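Local coordinates for LPXTG-motif cell wall anchor domain protein (Mobiluncus mulieris, PDB 5U5O), which forms part of a giant surface adhesin, probably mediating bacterial attachment, whose Ig-like domains carry intramolecular disulfide, isopeptide and ester cross-links, at residues L14-T20 with S161-Q167; G221-G225 with K268-T272; K42-I46 with L126-Y132; F168-K172 with V279-E283. One frame throughout, in Å; residues are numbered along the deposited sequence.

Contact 1. Residues L14-T20 with S161-Q167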
loop_
_atom_site.group_PDB
_atom_site.type_symbol
_atom_site.label_atom_id
_atom_site.label_comp_id
_atom_site.label_asym_id
_atom_site.label_seq_id
_atom_site.Cartn_x
_atom_site.Cartn_y
_atom_site.Cartn_z
ATOM N N LEU A 14 7.376 -13.443 3.383
ATOM C CA LEU A 14 6.412 -12.705 4.178
ATOM C C LEU A 14 5.069 -12.617 3.448
ATOM O O LEU A 14 4.958 -12.966 2.273
ATOM C CB LEU A 14 6.950 -11.313 4.508
ATOM C CG LEU A 14 8.293 -11.311 5.246
ATOM C CD1 LEU A 14 8.815 -9.888 5.353
ATOM C CD2 LEU A 14 8.172 -11.939 6.622
ATOM N N LYS A 15 4.061 -12.125 4.153
ATOM C CA LYS A 15 2.723 -11.932 3.598
ATOM C C LYS A 15 2.461 -10.501 3.107
ATOM O O LYS A 15 1.400 -10.219 2.555
ATOM C CB LYS A 15 1.682 -12.331 4.652
ATOM C CG LYS A 15 1.760 -13.797 5.088
ATOM C CD LYS A 15 1.502 -14.781 3.956
ATOM C CE LYS A 15 0.220 -14.462 3.210
ATOM N NZ LYS A 15 -0.217 -15.528 2.268
ATOM N N ALA A 16 3.432 -9.608 3.297
ATOM C CA ALA A 16 3.343 -8.219 2.838
ATOM C C ALA A 16 4.681 -7.712 2.342
ATOM O O ALA A 16 5.732 -8.239 2.697
ATOM C CB ALA A 16 2.842 -7.326 3.952
ATOM N N PHE A 17 4.616 -6.662 1.528
ATOM C CA PHE A 17 5.806 -5.992 1.029
ATOM C C PHE A 17 5.537 -4.506 0.917
ATOM O O PHE A 17 4.384 -4.066 0.933
ATOM C CB PHE A 17 6.257 -6.565 -0.314
ATOM C CG PHE A 17 5.274 -6.369 -1.438
ATOM C CD1 PHE A 17 4.287 -7.286 -1.697
ATOM C CD2 PHE A 17 5.359 -5.266 -2.257
ATOM C CE1 PHE A 17 3.407 -7.086 -2.752
ATOM C CE2 PHE A 17 4.488 -5.055 -3.300
ATOM C CZ PHE A 17 3.507 -5.973 -3.558
ATOM N N ASP A 18 6.634 -3.760 0.812
ATOM C CA ASP A 18 6.605 -2.301 0.763
ATOM C C ASP A 18 6.452 -1.840 -0.690
ATOM O O ASP A 18 7.440 -1.767 -1.438
ATOM C CB ASP A 18 7.884 -1.727 1.391
ATOM C CG ASP A 18 7.980 -0.203 1.285
ATOM O OD1 ASP A 18 7.060 0.437 0.729
ATOM O OD2 ASP A 18 8.996 0.347 1.751
ATOM N N VAL A 19 5.237 -1.446 -1.050
ATOM C CA VAL A 19 4.888 -1.095 -2.427
ATOM C C VAL A 19 5.345 0.312 -2.813
ATOM O O VAL A 19 5.336 0.663 -3.992
ATOM C CB VAL A 19 3.363 -1.268 -2.685
ATOM C CG1 VAL A 19 2.530 -0.138 -2.072
ATOM C CG2 VAL A 19 3.070 -1.411 -4.173
ATOM N N THR A 20 5.733 1.114 -1.824
ATOM C CA THR A 20 6.299 2.433 -2.090
ATOM C C THR A 20 7.834 2.448 -2.031
ATOM O O THR A 20 8.427 3.513 -1.927
ATOM C CB THR A 20 5.732 3.492 -1.126
ATOM O OG1 THR A 20 5.920 3.076 0.228
ATOM C CG2 THR A 20 4.274 3.760 -1.409
ATOM N N SER A 161 -3.381 -14.704 -0.097
ATOM C CA SER A 161 -3.367 -13.247 0.006
ATOM C C SER A 161 -1.943 -12.724 0.125
ATOM O O SER A 161 -1.082 -13.374 0.724
ATOM C CB SER A 161 -4.187 -12.799 1.215
ATOM O OG SER A 161 -3.518 -13.101 2.423
ATOM N N ILE A 162 -1.733 -11.530 -0.430
ATOM C CA ILE A 162 -0.513 -10.730 -0.248
ATOM C C ILE A 162 -0.964 -9.279 -0.067
ATOM O O ILE A 162 -1.857 -8.826 -0.791
ATOM C CB ILE A 162 0.432 -10.796 -1.490
ATOM C CG1 ILE A 162 0.942 -12.231 -1.706
ATOM C CG2 ILE A 162 1.605 -9.825 -1.377
ATOM C CD1 ILE A 162 1.886 -12.722 -0.624
ATOM N N THR A 163 -0.326 -8.549 0.850
ATOM C CA THR A 163 -0.632 -7.128 1.035
ATOM C C THR A 163 0.513 -6.264 0.542
ATOM O O THR A 163 1.624 -6.393 1.025
ATOM C CB THR A 163 -0.923 -6.804 2.503
ATOM O OG1 THR A 163 -1.906 -7.706 2.975
ATOM C CG2 THR A 163 -1.476 -5.405 2.653
ATOM N N ALA A 164 0.206 -5.409 -0.424
ATOM C CA ALA A 164 1.128 -4.383 -0.891
ATOM C C ALA A 164 0.919 -3.148 -0.010
ATOM O O ALA A 164 -0.103 -2.458 -0.143
ATOM C CB ALA A 164 0.834 -4.084 -2.349
ATOM N N GLU A 165 1.865 -2.919 0.911
ATOM C CA GLU A 165 1.731 -1.918 1.973
ATOM C C GLU A 165 2.486 -0.646 1.623
ATOM O O GLU A 165 3.713 -0.675 1.451
ATOM C CB GLU A 165 2.300 -2.437 3.293
ATOM C CG GLU A 165 1.555 -3.628 3.856
ATOM C CD GLU A 165 2.097 -4.092 5.194
ATOM O OE1 GLU A 165 3.265 -3.812 5.533
ATOM O OE2 GLU A 165 1.339 -4.781 5.897
ATOM N N PRO A 166 1.780 0.498 1.532
ATOM C CA PRO A 166 2.526 1.752 1.365
ATOM C C PRO A 166 3.138 2.210 2.681
ATOM O O PRO A 166 2.632 1.884 3.752
ATOM C CB PRO A 166 1.449 2.737 0.927
ATOM C CG PRO A 166 0.215 2.225 1.578
ATOM C CD PRO A 166 0.321 0.726 1.583
ATOM N N GLN A 167 4.217 2.983 2.583
ATOM C CA GLN A 167 4.753 3.711 3.731
ATOM C C GLN A 167 4.154 5.113 3.730
ATOM O O GLN A 167 3.517 5.528 2.759
ATOM C CB GLN A 167 6.287 3.775 3.699
ATOM C CG GLN A 167 6.981 2.451 3.402
ATOM C CD GLN A 167 6.435 1.283 4.204
ATOM O OE1 GLN A 167 6.022 0.263 3.640
ATOM N NE2 GLN A 167 6.420 1.427 5.521
HETATM O O HOH W 1 -0.810 -9.816 4.288
#
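F17 lays one face of its ring over A164, and this is the tightly packed side of the parallel pairing between strands 16-18 and 161-165. A164 CA stands 4.0 Å from the centroid of the F17 ring, a CH-pi contact; F17 CZ meets A164 CB at 3.5 Å, and I162 CG2 abuts the ring edge in its plane. F17 places CG between its own backbone N and carbonyl carbon (chi1 64°), which sets the ring across I162 at about a right angle. V19 extends the apolar surface with CB against A164 CB, while the F27 ring, and L108 from helix 105-109, also meet F17.

The face carrying A16, T163, D18 and E165 is looser and more polar. There the E165 carboxylate lies beside A16 CB, and a water joins K15 O to T163 OG1.

Between the faces run four backbone bonds, the shortest from E165 N to F17 O at 2.8 Å. The last, from V19 N, meets E165 O from above its carbonyl plane, as regular pairing gives out. Side chains take over at both ends. K15 NZ reaches S161 O at 2.8 Å and also A9 O. T20 OG1 accepts from Q167 N at 2.9 Å and donates to the syn lone pair of D18 OD1, which also receives T20 N in an Asx turn. One hydroxyl thus serves as donor and acceptor, linking turn to departing strand.

Contact 2. Residues G221-G225 with K268-T272; sequences GIPLG and KIGGT
G225 and G271 bring their backbones together with CA atoms 4.0 Å apart; a CB on G225 would run into G271 and T272. The direct polar link is a single hydrogen bond from G225 N to I269 O, short at 2.7 Å but bent, with the donor tilted 27° from the carbonyl plane. Beside it G225 CA makes a CH...O contact of 3.3 Å with G270 O.

Water supplies the second polar tie. The K268 chain is bent at chi2, chi3 and chi4, which brings NZ round toward G225, where it donates to a water 3.0 Å away. The same water donates to G225 O and lies 2.7 Å from T272 OG1, so three groups from both segments share one solvent molecule at the exposed end.

Apolar packing dominates the buried end, where I222 and I269 cross at about a right angle with their CG2 methyls 3.8 Å apart. L171 touches both, and I269 also reaches C228, half of the disulfide with C200. L224 packs against T20, Q167 and A280.

Strands 216-223 and 264-269 belong to different sheets, so the isoleucine pair spans the interior of a beta sandwich, consistent with an Ig-like domain; G221 and I222 form a G1 beta bulge opposite G169.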
loop_
_atom_site.group_PDB
_atom_site.type_symbol
_atom_site.label_atom_id
_atom_site.label_comp_id
_atom_site.label_asym_id
_atom_site.label_seq_id
_atom_site.Cartn_x
_atom_site.Cartn_y
_atom_site.Cartn_z
ATOM N N GLY A 221 0.974 9.687 9.201
ATOM C CA GLY A 221 0.217 8.840 8.261
ATOM C C GLY A 221 -0.198 9.507 6.964
ATOM O O GLY A 221 -1.275 9.233 6.417
ATOM N N ILE A 222 0.666 10.393 6.470
ATOM C CA ILE A 222 0.382 11.112 5.238
ATOM C C ILE A 222 0.924 10.285 4.060
ATOM O O ILE A 222 2.121 9.967 4.041
ATOM C CB ILE A 222 1.000 12.531 5.242
ATOM C CG1 ILE A 222 0.453 13.310 6.451
ATOM C CG2 ILE A 222 0.639 13.219 3.945
ATOM C CD1 ILE A 222 1.099 14.676 6.662
ATOM N N PRO A 223 0.072 9.972 3.055
ATOM C CA PRO A 223 0.546 9.252 1.869
ATOM C C PRO A 223 1.748 9.956 1.211
ATOM O O PRO A 223 1.782 11.178 1.109
ATOM C CB PRO A 223 -0.670 9.281 0.943
ATOM C CG PRO A 223 -1.837 9.327 1.864
ATOM C CD PRO A 223 -1.375 10.217 2.991
ATOM N N LEU A 224 2.721 9.176 0.771
ATOM C CA LEU A 224 3.899 9.698 0.110
ATOM C C LEU A 224 3.518 10.342 -1.220
ATOM O O LEU A 224 2.850 9.750 -2.065
ATOM C CB LEU A 224 4.910 8.584 -0.067
ATOM C CG LEU A 224 5.494 8.062 1.253
ATOM C CD1 LEU A 224 6.354 6.837 0.977
ATOM C CD2 LEU A 224 6.293 9.129 1.998
ATOM N N GLY A 225 3.923 11.602 -1.366
ATOM C CA GLY A 225 3.534 12.426 -2.496
ATOM C C GLY A 225 2.301 13.273 -2.321
ATOM O O GLY A 225 1.863 13.918 -3.274
ATOM N N LYS A 268 4.561 19.636 -0.169
ATOM C CA LYS A 268 4.470 18.249 -0.607
ATOM C C LYS A 268 5.103 17.397 0.469
ATOM O O LYS A 268 6.158 17.774 1.035
ATOM C CB LYS A 268 5.233 18.038 -1.911
ATOM C CG LYS A 268 4.737 18.854 -3.102
ATOM C CD LYS A 268 3.352 18.465 -3.587
ATOM C CE LYS A 268 3.264 17.029 -4.102
ATOM N NZ LYS A 268 4.228 16.697 -5.195
ATOM N N ILE A 269 4.463 16.249 0.729
ATOM C CA ILE A 269 4.948 15.329 1.729
ATOM C C ILE A 269 5.409 14.067 0.995
ATOM O O ILE A 269 4.604 13.182 0.694
ATOM C CB ILE A 269 3.819 14.988 2.742
ATOM C CG1 ILE A 269 3.165 16.252 3.310
ATOM C CG2 ILE A 269 4.351 14.102 3.867
ATOM C CD1 ILE A 269 4.079 17.175 4.091
ATOM N N GLY A 270 6.708 14.016 0.685
ATOM C CA GLY A 270 7.300 12.883 -0.040
ATOM C C GLY A 270 7.065 12.975 -1.531
ATOM O O GLY A 270 6.459 13.931 -2.017
ATOM N N GLY A 271 7.555 11.969 -2.253
ATOM C CA GLY A 271 7.342 11.830 -3.699
ATOM C C GLY A 271 6.382 10.709 -4.051
ATOM O O GLY A 271 6.120 9.820 -3.237
ATOM N N THR A 272 5.879 10.752 -5.285
ATOM C CA THR A 272 4.843 9.828 -5.771
ATOM C C THR A 272 5.338 8.389 -5.943
ATOM O O THR A 272 6.457 8.045 -5.572
ATOM C CB THR A 272 4.272 10.304 -7.128
ATOM O OG1 THR A 272 3.973 11.704 -7.061
ATOM C CG2 THR A 272 3.000 9.551 -7.487
HETATM O O HOH W 2 3.353 13.845 -5.621
#

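Contact 3. Residues K42-I46 with L126-Y132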
loop_
_atom_site.group_PDB
_atom_site.type_symbol
_atom_site.label_atom_id
_atom_site.label_comp_id
_atom_site.label_asym_id
_atom_site.label_seq_id
_atom_site.Cartn_x
_atom_site.Cartn_y
_atom_site.Cartn_z
ATOM N N LYS A 42 1.713 -39.027 -13.594
ATOM C CA LYS A 42 0.949 -38.231 -14.546
ATOM C C LYS A 42 1.522 -36.818 -14.643
ATOM O O LYS A 42 2.056 -36.291 -13.666
ATOM C CB LYS A 42 -0.540 -38.197 -14.171
ATOM C CG LYS A 42 -1.219 -39.576 -14.285
ATOM C CD LYS A 42 -2.730 -39.545 -14.489
ATOM C CE LYS A 42 -3.134 -39.290 -15.944
ATOM N NZ LYS A 42 -4.608 -39.215 -16.136
ATOM N N THR A 43 1.293 -36.211 -15.799
ATOM C CA THR A 43 1.739 -34.862 -16.094
ATOM C C THR A 43 0.545 -33.930 -16.173
ATOM O O THR A 43 -0.253 -34.014 -17.083
ATOM C CB THR A 43 2.552 -34.783 -17.398
ATOM O OG1 THR A 43 3.685 -35.640 -17.271
ATOM C CG2 THR A 43 3.016 -33.333 -17.665
ATOM N N TYR A 44 0.475 -33.016 -15.219
ATOM C CA TYR A 44 -0.579 -32.022 -15.111
ATOM C C TYR A 44 -0.045 -30.680 -15.597
ATOM O O TYR A 44 1.188 -30.451 -15.640
ATOM C CB TYR A 44 -0.977 -31.846 -13.648
ATOM C CG TYR A 44 -1.547 -33.100 -13.037
ATOM C CD1 TYR A 44 -0.726 -34.107 -12.562
ATOM C CD2 TYR A 44 -2.921 -33.258 -12.873
ATOM C CE1 TYR A 44 -1.251 -35.273 -12.005
ATOM C CE2 TYR A 44 -3.446 -34.409 -12.295
ATOM C CZ TYR A 44 -2.608 -35.407 -11.858
ATOM O OH TYR A 44 -3.080 -36.589 -11.308
ATOM N N ALA A 45 -0.954 -29.793 -15.981
ATOM C CA ALA A 45 -0.606 -28.382 -16.178
ATOM C C ALA A 45 -1.197 -27.600 -15.024
ATOM O O ALA A 45 -2.320 -27.842 -14.575
ATOM C CB ALA A 45 -1.134 -27.845 -17.501
ATOM N N ILE A 46 -0.419 -26.632 -14.548
ATOM C CA ILE A 46 -0.856 -25.688 -13.534
ATOM C C ILE A 46 -0.758 -24.263 -14.042
ATOM O O ILE A 46 0.184 -23.929 -14.800
ATOM C CB ILE A 46 -0.119 -25.872 -12.182
ATOM C CG1 ILE A 46 1.405 -25.861 -12.346
ATOM C CG2 ILE A 46 -0.634 -27.155 -11.514
ATOM C CD1 ILE A 46 2.123 -25.806 -11.018
ATOM N N LEU A 126 -5.681 -26.389 -11.941
ATOM C CA LEU A 126 -5.005 -27.649 -12.208
ATOM C C LEU A 126 -5.700 -28.348 -13.361
ATOM O O LEU A 126 -6.916 -28.583 -13.278
ATOM C CB LEU A 126 -5.071 -28.536 -10.959
ATOM C CG LEU A 126 -4.500 -29.951 -11.045
ATOM C CD1 LEU A 126 -2.996 -29.918 -11.263
ATOM C CD2 LEU A 126 -4.878 -30.773 -9.811
ATOM N N TRP A 127 -4.943 -28.776 -14.367
ATOM C CA TRP A 127 -5.456 -29.389 -15.585
ATOM C C TRP A 127 -4.891 -30.811 -15.664
ATOM O O TRP A 127 -3.676 -31.024 -15.563
ATOM C CB TRP A 127 -5.043 -28.601 -16.835
ATOM C CG TRP A 127 -5.605 -27.220 -16.950
ATOM C CD1 TRP A 127 -5.176 -26.104 -16.289
ATOM C CD2 TRP A 127 -6.653 -26.789 -17.824
ATOM N NE1 TRP A 127 -5.911 -25.021 -16.674
ATOM C CE2 TRP A 127 -6.818 -25.401 -17.623
ATOM C CE3 TRP A 127 -7.471 -27.438 -18.759
ATOM C CZ2 TRP A 127 -7.770 -24.651 -18.312
ATOM C CZ3 TRP A 127 -8.419 -26.694 -19.441
ATOM C CH2 TRP A 127 -8.564 -25.310 -19.211
ATOM N N ALA A 128 -5.771 -31.797 -15.845
ATOM C CA ALA A 128 -5.322 -33.184 -16.004
ATOM C C ALA A 128 -4.631 -33.413 -17.345
ATOM O O ALA A 128 -4.869 -32.704 -18.320
ATOM C CB ALA A 128 -6.481 -34.159 -15.865
ATOM N N GLU A 129 -3.793 -34.432 -17.366
ATOM C CA GLU A 129 -3.083 -34.833 -18.575
ATOM C C GLU A 129 -4.097 -35.033 -19.739
ATOM O O GLU A 129 -5.184 -35.585 -19.546
ATOM C CB GLU A 129 -2.305 -36.121 -18.285
ATOM C CG GLU A 129 -1.261 -36.468 -19.327
ATOM C CD GLU A 129 -0.467 -37.713 -18.988
ATOM O OE1 GLU A 129 -0.022 -37.869 -17.834
ATOM O OE2 GLU A 129 -0.276 -38.553 -19.897
ATOM N N GLY A 130 -3.765 -34.472 -20.902
ATOM C CA GLY A 130 -4.577 -34.604 -22.112
ATOM C C GLY A 130 -5.739 -33.641 -22.295
ATOM O O GLY A 130 -6.414 -33.683 -23.332
ATOM N N THR A 131 -5.987 -32.775 -21.310
ATOM C CA THR A 131 -7.156 -31.879 -21.331
ATOM C C THR A 131 -6.853 -30.479 -21.884
ATOM O O THR A 131 -7.754 -29.644 -22.002
ATOM C CB THR A 131 -7.780 -31.733 -19.930
ATOM O OG1 THR A 131 -6.869 -31.057 -19.047
ATOM C CG2 THR A 131 -8.153 -33.104 -19.348
ATOM N N TYR A 132 -5.592 -30.233 -22.225
ATOM C CA TYR A 132 -5.141 -28.925 -22.700
ATOM C C TYR A 132 -4.481 -29.086 -24.069
ATOM O O TYR A 132 -3.751 -30.046 -24.291
ATOM C CB TYR A 132 -4.190 -28.260 -21.677
ATOM C CG TYR A 132 -3.082 -29.139 -21.094
ATOM C CD1 TYR A 132 -3.319 -29.961 -19.998
ATOM C CD2 TYR A 132 -1.777 -29.106 -21.610
ATOM C CE1 TYR A 132 -2.315 -30.752 -19.451
ATOM C CE2 TYR A 132 -0.765 -29.898 -21.066
ATOM C CZ TYR A 132 -1.034 -30.715 -19.981
ATOM O OH TYR A 132 -0.047 -31.511 -19.430
HETATM O O HOH W 3 -6.027 -37.484 -17.924
HETATM O O HOH W 4 3.236 -38.227 -17.679
#
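E129 reaches T43 because its CG lies anti to the backbone N (chi1 -166°) and the chain beyond stays extended, carrying the carboxylate back from the turn to the start of strand 43-46. Y132 takes the other course: its CG is set between backbone N and carbonyl carbon (chi1 46°), which lays the ring flat against A45.

The E129 bond is nearly straight at the hydrogen, 172°, with T43 N 2.9 Å from OE1; the donor comes from the anti side and somewhat out of the carboxylate plane. A water held by T43 OG1 also donates to E129 OE1. K42 bends at chi3 and passes obliquely across E129, and although the two opposite charges do not touch, a second water connects K42 NZ with E129 O.

Deeper in, A45 CB stands over the face of the Y132 ring, 3.8 Å from its centroid, in a CH-pi contact. A45 and W127 form a hydrogen-bonded antiparallel pair, with W127 N to A45 O at 2.8 Å, and A45 O also lies in plane at the edge of the indole. On the other face of the sheet L126 CD1 fits between Y44 CB and I46 CG2, 3.7 and 3.6 Å away. V140 backs A45, W127 and Y132.

Beyond the pairing the chain turns at A128-T131, where A128 O accepts both T131 N and T131 OG1, the latter at 2.7 Å. This is a type II beta turn with G130 at its third position, and it interrupts the strand that pairs antiparallel with 43-52, at one end of the Ig-like T-Q ester bond domain.

Contact 4. Residues F168-K172 with V279-E283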
loop_
_atom_site.group_PDB
_atom_site.type_symbol
_atom_site.label_atom_id
_atom_site.label_comp_id
_atom_site.label_asym_id
_atom_site.label_seq_id
_atom_site.Cartn_x
_atom_site.Cartn_y
_atom_site.Cartn_z
ATOM N N PHE A 168 4.344 5.822 4.839
ATOM C CA PHE A 168 3.744 7.139 5.039
ATOM C C PHE A 168 4.763 8.147 5.540
ATOM O O PHE A 168 5.767 7.800 6.168
ATOM C CB PHE A 168 2.569 7.063 6.024
ATOM C CG PHE A 168 1.459 6.169 5.546
ATOM C CD1 PHE A 168 0.468 6.674 4.711
ATOM C CD2 PHE A 168 1.437 4.821 5.866
ATOM C CE1 PHE A 168 -0.530 5.865 4.214
ATOM C CE2 PHE A 168 0.430 4.004 5.389
ATOM C CZ PHE A 168 -0.553 4.530 4.557
ATOM N N GLY A 169 4.467 9.402 5.244
ATOM C CA GLY A 169 5.211 10.541 5.750
ATOM C C GLY A 169 4.473 11.252 6.868
ATOM O O GLY A 169 3.443 10.752 7.371
ATOM N N SER A 170 4.993 12.439 7.235
ATOM C CA SER A 170 4.394 13.218 8.311
ATOM C C SER A 170 4.731 14.687 8.128
ATOM O O SER A 170 5.662 15.050 7.385
ATOM C CB SER A 170 4.909 12.769 9.675
ATOM O OG SER A 170 6.317 12.990 9.814
ATOM N N LEU A 171 3.977 15.510 8.832
ATOM C CA LEU A 171 4.154 16.950 8.821
ATOM C C LEU A 171 4.152 17.457 10.234
ATOM O O LEU A 171 3.148 17.364 10.944
ATOM C CB LEU A 171 3.046 17.606 8.015
ATOM C CG LEU A 171 3.056 19.139 7.914
ATOM C CD1 LEU A 171 4.355 19.734 7.390
ATOM C CD2 LEU A 171 1.897 19.534 7.019
ATOM N N LYS A 172 5.279 18.060 10.627
ATOM C CA LYS A 172 5.404 18.740 11.898
ATOM C C LYS A 172 5.275 20.221 11.636
ATOM O O LYS A 172 5.908 20.743 10.705
ATOM C CB LYS A 172 6.751 18.455 12.560
ATOM C CG LYS A 172 6.893 19.076 13.945
ATOM C CD LYS A 172 8.320 19.040 14.466
ATOM C CE LYS A 172 8.784 17.625 14.731
ATOM N NZ LYS A 172 10.039 17.595 15.525
ATOM N N VAL A 279 11.901 14.278 0.555
ATOM C CA VAL A 279 11.747 14.218 2.032
ATOM C C VAL A 279 10.336 13.824 2.448
ATOM O O VAL A 279 9.390 14.474 2.013
ATOM C CB VAL A 279 12.099 15.587 2.681
ATOM C CG1 VAL A 279 11.688 15.657 4.148
ATOM C CG2 VAL A 279 13.590 15.829 2.565
ATOM N N ALA A 280 10.219 12.786 3.289
ATOM C CA ALA A 280 8.908 12.243 3.737
ATOM C C ALA A 280 8.403 12.788 5.092
ATOM O O ALA A 280 7.193 12.960 5.247
ATOM C CB ALA A 280 8.932 10.718 3.768
ATOM N N ASN A 281 9.304 13.023 6.059
ATOM C CA ASN A 281 8.936 13.622 7.357
ATOM C C ASN A 281 9.315 15.083 7.358
ATOM O O ASN A 281 10.481 15.455 7.574
ATOM C CB ASN A 281 9.571 12.868 8.512
ATOM C CG ASN A 281 9.114 11.412 8.550
ATOM O OD1 ASN A 281 7.917 11.126 8.661
ATOM N ND2 ASN A 281 10.050 10.491 8.413
ATOM N N VAL A 282 8.362 15.903 6.967
ATOM C CA VAL A 282 8.568 17.312 6.700
ATOM C C VAL A 282 8.357 18.086 7.990
ATOM O O VAL A 282 7.449 17.737 8.778
ATOM C CB VAL A 282 7.584 17.763 5.592
ATOM C CG1 VAL A 282 7.593 19.268 5.397
ATOM C CG2 VAL A 282 7.859 17.025 4.290
ATOM N N GLU A 283 9.171 19.139 8.196
ATOM C CA GLU A 283 9.017 19.995 9.357
ATOM C C GLU A 283 8.915 21.453 8.917
ATOM O O GLU A 283 9.877 21.989 8.326
ATOM C CB GLU A 283 10.185 19.812 10.321
ATOM C CG GLU A 283 10.455 18.370 10.720
ATOM C CD GLU A 283 11.795 18.212 11.396
ATOM O OE1 GLU A 283 11.937 18.654 12.555
ATOM O OE2 GLU A 283 12.712 17.657 10.760
HETATM O O HOH W 5 6.218 8.968 8.797
HETATM O O HOH W 6 7.655 15.340 10.202
#
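S170 and N281 point to the same face of a parallel pair, and their polar ends meet directly: S170 OG donates to N281 OD1 at 2.7 Å, from slightly outside the plane of the amide carbonyl. The serine hydroxyl sits between its backbone N and carbonyl carbon (chi1 63°), close enough to the neighbouring strand for this bond. Its oxygen also accepts from a water that donates to V282 O as well, and so acts both ways.

Farther along the same face K172 and E283 run side by side, pointing the same way. NZ and OE1 of these two residues are 3.7 Å apart, a long and doubtful salt bridge, since E283 adopts a second conformation as well.

L171 and V282 occupy the opposite face. They meet at an oblique angle, L171 CD1 lying 3.8 Å from V282 CG1.

Backbone bonds alternate between the strands: S170 N to A280 O at 3.0 Å, V282 N to S170 O and K172 N to V282 O, both at 2.9 Å.

Strand 168-172 lies between 281-283 and 216-223 in one sheet: T218 and E220 of the latter touch S170, while L171 and V282 turn inward onto I269 of strand 264-269, and L171 also meets C228 and I230 of strand 226-232.

Overall arrangement
The long strand 150-178 runs through this chain as a shared spine. It pairs in parallel with 16-18 in contact 1 and with 281-291 in contact 4, whose centres lie 21 Å apart, so one strand, interrupted by a short loop, carries the polypeptide from the T-Q ester bond domain toward the DUF5979 domain. Contacts 2 and 4, with centres 8 Å apart, interlock near the junction through a probable hydrogen bond from G169 N to I222 O, 2.7 Å. Contact 1 touches contact 2 at the junction, Q167 O packing 3.5 Å from L224 CG. Contact 3 is nested in the loop closed by contact 1, yet lies at the far end of its domain, its centre 53 Å from that of contact 4.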